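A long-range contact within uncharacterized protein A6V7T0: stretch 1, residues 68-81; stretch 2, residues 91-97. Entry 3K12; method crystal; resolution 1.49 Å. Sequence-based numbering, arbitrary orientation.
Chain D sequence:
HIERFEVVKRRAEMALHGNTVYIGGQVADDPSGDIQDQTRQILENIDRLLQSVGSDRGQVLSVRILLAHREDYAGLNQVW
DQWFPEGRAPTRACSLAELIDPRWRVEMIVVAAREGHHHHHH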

# COMPACT_ATOMS: atom_id res chain seq x y z
N ALA D 68 -3.23 -13.91 6.78
CA ALA D 68 -3.32 -15.20 6.08
C ALA D 68 -4.65 -15.93 6.27
O ALA D 68 -5.11 -16.60 5.34
CB ALA D 68 -2.14 -16.11 6.47
N HIS D 69 -5.24 -15.81 7.46
CA HIS D 69 -6.37 -16.64 7.87
C HIS D 69 -7.40 -15.80 8.60
O HIS D 69 -7.09 -15.12 9.59
CB HIS D 69 -5.92 -17.78 8.79
CG HIS D 69 -4.82 -18.62 8.24
ND1 HIS D 69 -4.99 -19.47 7.17
CD2 HIS D 69 -3.52 -18.73 8.61
CE1 HIS D 69 -3.84 -20.08 6.91
NE2 HIS D 69 -2.94 -19.65 7.77
N ARG D 70 -8.65 -15.90 8.14
CA ARG D 70 -9.77 -15.15 8.72
C ARG D 70 -9.92 -15.33 10.22
O ARG D 70 -10.22 -14.36 10.94
CB ARG D 70 -11.06 -15.59 8.03
CG ARG D 70 -12.29 -14.94 8.62
CD ARG D 70 -13.51 -15.28 7.81
NE ARG D 70 -13.49 -14.60 6.51
CZ ARG D 70 -13.73 -13.30 6.35
NH1 ARG D 70 -13.99 -12.53 7.41
NH2 ARG D 70 -13.70 -12.78 5.13
N GLU D 71 -9.72 -16.56 10.71
CA GLU D 71 -9.90 -16.86 12.13
C GLU D 71 -8.87 -16.16 13.03
O GLU D 71 -9.03 -16.15 14.25
CB GLU D 71 -9.91 -18.37 12.40
CG GLU D 71 -8.65 -19.13 12.08
CD GLU D 71 -8.56 -19.66 10.65
OE1 GLU D 71 -9.30 -19.18 9.74
OE2 GLU D 71 -7.72 -20.56 10.45
N ASP D 72 -7.83 -15.58 12.41
CA ASP D 72 -6.80 -14.85 13.15
C ASP D 72 -7.07 -13.35 13.29
O ASP D 72 -6.29 -12.62 13.93
CB ASP D 72 -5.45 -15.05 12.46
CG ASP D 72 -4.81 -16.40 12.78
OD1 ASP D 72 -5.30 -17.09 13.72
OD2 ASP D 72 -3.82 -16.76 12.12
N TYR D 73 -8.15 -12.87 12.71
CA TYR D 73 -8.44 -11.44 12.70
C TYR D 73 -8.59 -10.86 14.11
O TYR D 73 -8.01 -9.81 14.46
CB TYR D 73 -9.66 -11.17 11.82
CG TYR D 73 -10.05 -9.72 11.67
CD1 TYR D 73 -9.23 -8.81 10.98
CD2 TYR D 73 -11.28 -9.26 12.18
CE1 TYR D 73 -9.61 -7.47 10.83
CE2 TYR D 73 -11.65 -7.94 12.04
CZ TYR D 73 -10.83 -7.05 11.35
OH TYR D 73 -11.25 -5.74 11.23
N ALA D 74 -9.37 -11.54 14.96
CA ALA D 74 -9.55 -11.06 16.32
C ALA D 74 -8.23 -10.98 17.11
O ALA D 74 -8.01 -10.02 17.85
CB ALA D 74 -10.58 -11.92 17.06
N GLY D 75 -7.36 -11.98 16.94
CA GLY D 75 -6.05 -12.00 17.61
C GLY D 75 -5.13 -10.88 17.15
O GLY D 75 -4.44 -10.24 17.96
N LEU D 76 -5.13 -10.63 15.84
CA LEU D 76 -4.38 -9.50 15.30
C LEU D 76 -4.83 -8.22 15.98
O LEU D 76 -4.02 -7.42 16.46
CB LEU D 76 -4.67 -9.40 13.79
CG LEU D 76 -4.37 -8.04 13.13
CD1 LEU D 76 -2.88 -7.89 12.99
CD2 LEU D 76 -5.06 -7.90 11.76
N ASN D 77 -6.16 -8.03 16.04
CA ASN D 77 -6.66 -6.77 16.58
C ASN D 77 -6.47 -6.63 18.09
O ASN D 77 -6.32 -5.52 18.58
CB ASN D 77 -8.12 -6.55 16.22
CG ASN D 77 -8.31 -6.36 14.75
OD1 ASN D 77 -7.45 -5.82 14.04
ND2 ASN D 77 -9.45 -6.81 14.25
N GLN D 78 -6.45 -7.76 18.79
CA GLN D 78 -6.18 -7.79 20.24
C GLN D 78 -4.83 -7.14 20.52
O GLN D 78 -4.72 -6.24 21.36
CB GLN D 78 -6.23 -9.23 20.75
CG GLN D 78 -5.88 -9.46 22.22
CD GLN D 78 -5.58 -10.95 22.50
OE1 GLN D 78 -4.79 -11.29 23.38
NE2 GLN D 78 -6.19 -11.83 21.72
N VAL D 79 -3.81 -7.57 19.79
CA VAL D 79 -2.47 -6.99 19.98
C VAL D 79 -2.41 -5.53 19.49
O VAL D 79 -1.87 -4.66 20.18
CB VAL D 79 -1.38 -7.85 19.28
CG1 VAL D 79 -0.01 -7.22 19.41
CG2 VAL D 79 -1.40 -9.25 19.87
N TRP D 80 -2.96 -5.28 18.29
CA TRP D 80 -3.01 -3.93 17.75
C TRP D 80 -3.57 -2.93 18.77
O TRP D 80 -3.02 -1.86 18.98
CB TRP D 80 -3.86 -3.94 16.45
CG TRP D 80 -3.88 -2.62 15.74
CD1 TRP D 80 -4.74 -1.60 15.95
CD2 TRP D 80 -2.98 -2.19 14.70
NE1 TRP D 80 -4.44 -0.53 15.11
CE2 TRP D 80 -3.37 -0.88 14.33
CE3 TRP D 80 -1.89 -2.78 14.04
CZ2 TRP D 80 -2.71 -0.14 13.32
CZ3 TRP D 80 -1.24 -2.06 13.04
CH2 TRP D 80 -1.65 -0.75 12.69
N ASP D 81 -4.69 -3.32 19.41
CA ASP D 81 -5.36 -2.46 20.37
C ASP D 81 -4.58 -2.26 21.68
O ASP D 81 -4.83 -1.30 22.43
CB ASP D 81 -6.77 -3.00 20.67
CG ASP D 81 -7.71 -2.90 19.47
OD1 ASP D 81 -7.41 -2.16 18.50
OD2 ASP D 81 -8.76 -3.58 19.50
N THR D 91 -3.31 4.90 10.42
CA THR D 91 -4.32 4.38 9.49
C THR D 91 -3.91 2.99 9.05
O THR D 91 -2.72 2.68 8.99
CB THR D 91 -4.51 5.30 8.26
OG1 THR D 91 -3.36 5.22 7.39
CG2 THR D 91 -4.76 6.73 8.70
N ARG D 92 -4.89 2.15 8.73
CA ARG D 92 -4.62 0.77 8.37
C ARG D 92 -5.61 0.28 7.34
O ARG D 92 -6.70 0.82 7.20
CB ARG D 92 -4.54 -0.15 9.61
CG ARG D 92 -5.63 0.06 10.64
CD ARG D 92 -5.65 -1.07 11.67
NE ARG D 92 -6.42 -2.23 11.24
CZ ARG D 92 -6.54 -3.33 11.98
NH1 ARG D 92 -5.90 -3.42 13.15
NH2 ARG D 92 -7.24 -4.36 11.53
N ALA D 93 -5.22 -0.76 6.64
CA ALA D 93 -6.13 -1.46 5.74
C ALA D 93 -5.76 -2.92 5.77
O ALA D 93 -4.61 -3.28 5.48
CB ALA D 93 -6.05 -0.90 4.33
N CYS D 94 -6.71 -3.77 6.14
CA CYS D 94 -6.43 -5.18 6.35
C CYS D 94 -7.29 -5.98 5.41
O CYS D 94 -8.49 -5.72 5.31
CB CYS D 94 -6.80 -5.56 7.79
SG CYS D 94 -6.56 -7.35 8.19
N SER D 95 -6.68 -6.93 4.72
CA SER D 95 -7.42 -7.88 3.88
C SER D 95 -6.75 -9.26 3.95
O SER D 95 -5.65 -9.41 4.51
CB SER D 95 -7.51 -7.35 2.45
OG SER D 95 -6.22 -7.34 1.83
N LEU D 96 -7.40 -10.28 3.43
CA LEU D 96 -6.85 -11.62 3.49
C LEU D 96 -5.96 -11.81 2.28
O LEU D 96 -6.29 -11.33 1.17
CB LEU D 96 -7.97 -12.67 3.54
CG LEU D 96 -8.84 -12.62 4.81
CD1 LEU D 96 -9.99 -13.63 4.75
CD2 LEU D 96 -8.06 -12.87 6.09
N ALA D 97 -4.81 -12.43 2.48
CA ALA D 97 -3.87 -12.64 1.38
C ALA D 97 -3.13 -13.95 1.57
O ALA D 97 -2.94 -14.39 2.70
CB ALA D 97 -2.88 -11.47 1.29
O HOH W 1 -3.58 -17.66 3.43
O HOH W 2 -9.42 -4.42 9.76

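How do the two backbones lie? Helix 73-81 runs nearly antiparallel to strand 91-96, at 159° between their directions, with axes 11.5 Å apart at closest approach. That gap leaves room for side chains between them. The two stretches converge toward Ala-68 and Ala-97, whose CA atoms are 5.4 Å apart; there Ala-68 CA lies 3.5 Å from Ala-97 O in a nearly straight CA-H...O contact, and water 1 donates to Ala-68 O and, weakly, to Ala-97 O.

What holds Arg-92? Its CA-to-CB bond points toward the helix, and Arg-92 NH1 and Arg-92 NH2 both donate to Asn-77 OD1, at 3.0 and 2.9 Å, so one carbonyl oxygen serves as a forked acceptor. The same guanidinium sits over the face of Trp-80: Arg-92 CZ is 4.5 Å from the five-membered ring centroid, only 2° off the normal, a cation-pi arrangement. Water 2 accepts from Arg-92 NH2 and hydrogen-bonds Tyr-73 OH, linking the two side chains.

What do Cys-94 and Leu-96 pack against? Cys-94 SG lies 3.9 Å from Leu-76 CD2 and meets the Tyr-73 ring at its edge, 4.0 Å from Tyr-73 CE1. Farther along the strand, Leu-96 CD2 comes within 3.7 Å of Arg-70 N, while Leu-96 CD1 covers one face of the Arg-70 guanidinium, 3.8 Å from Arg-70 NH2.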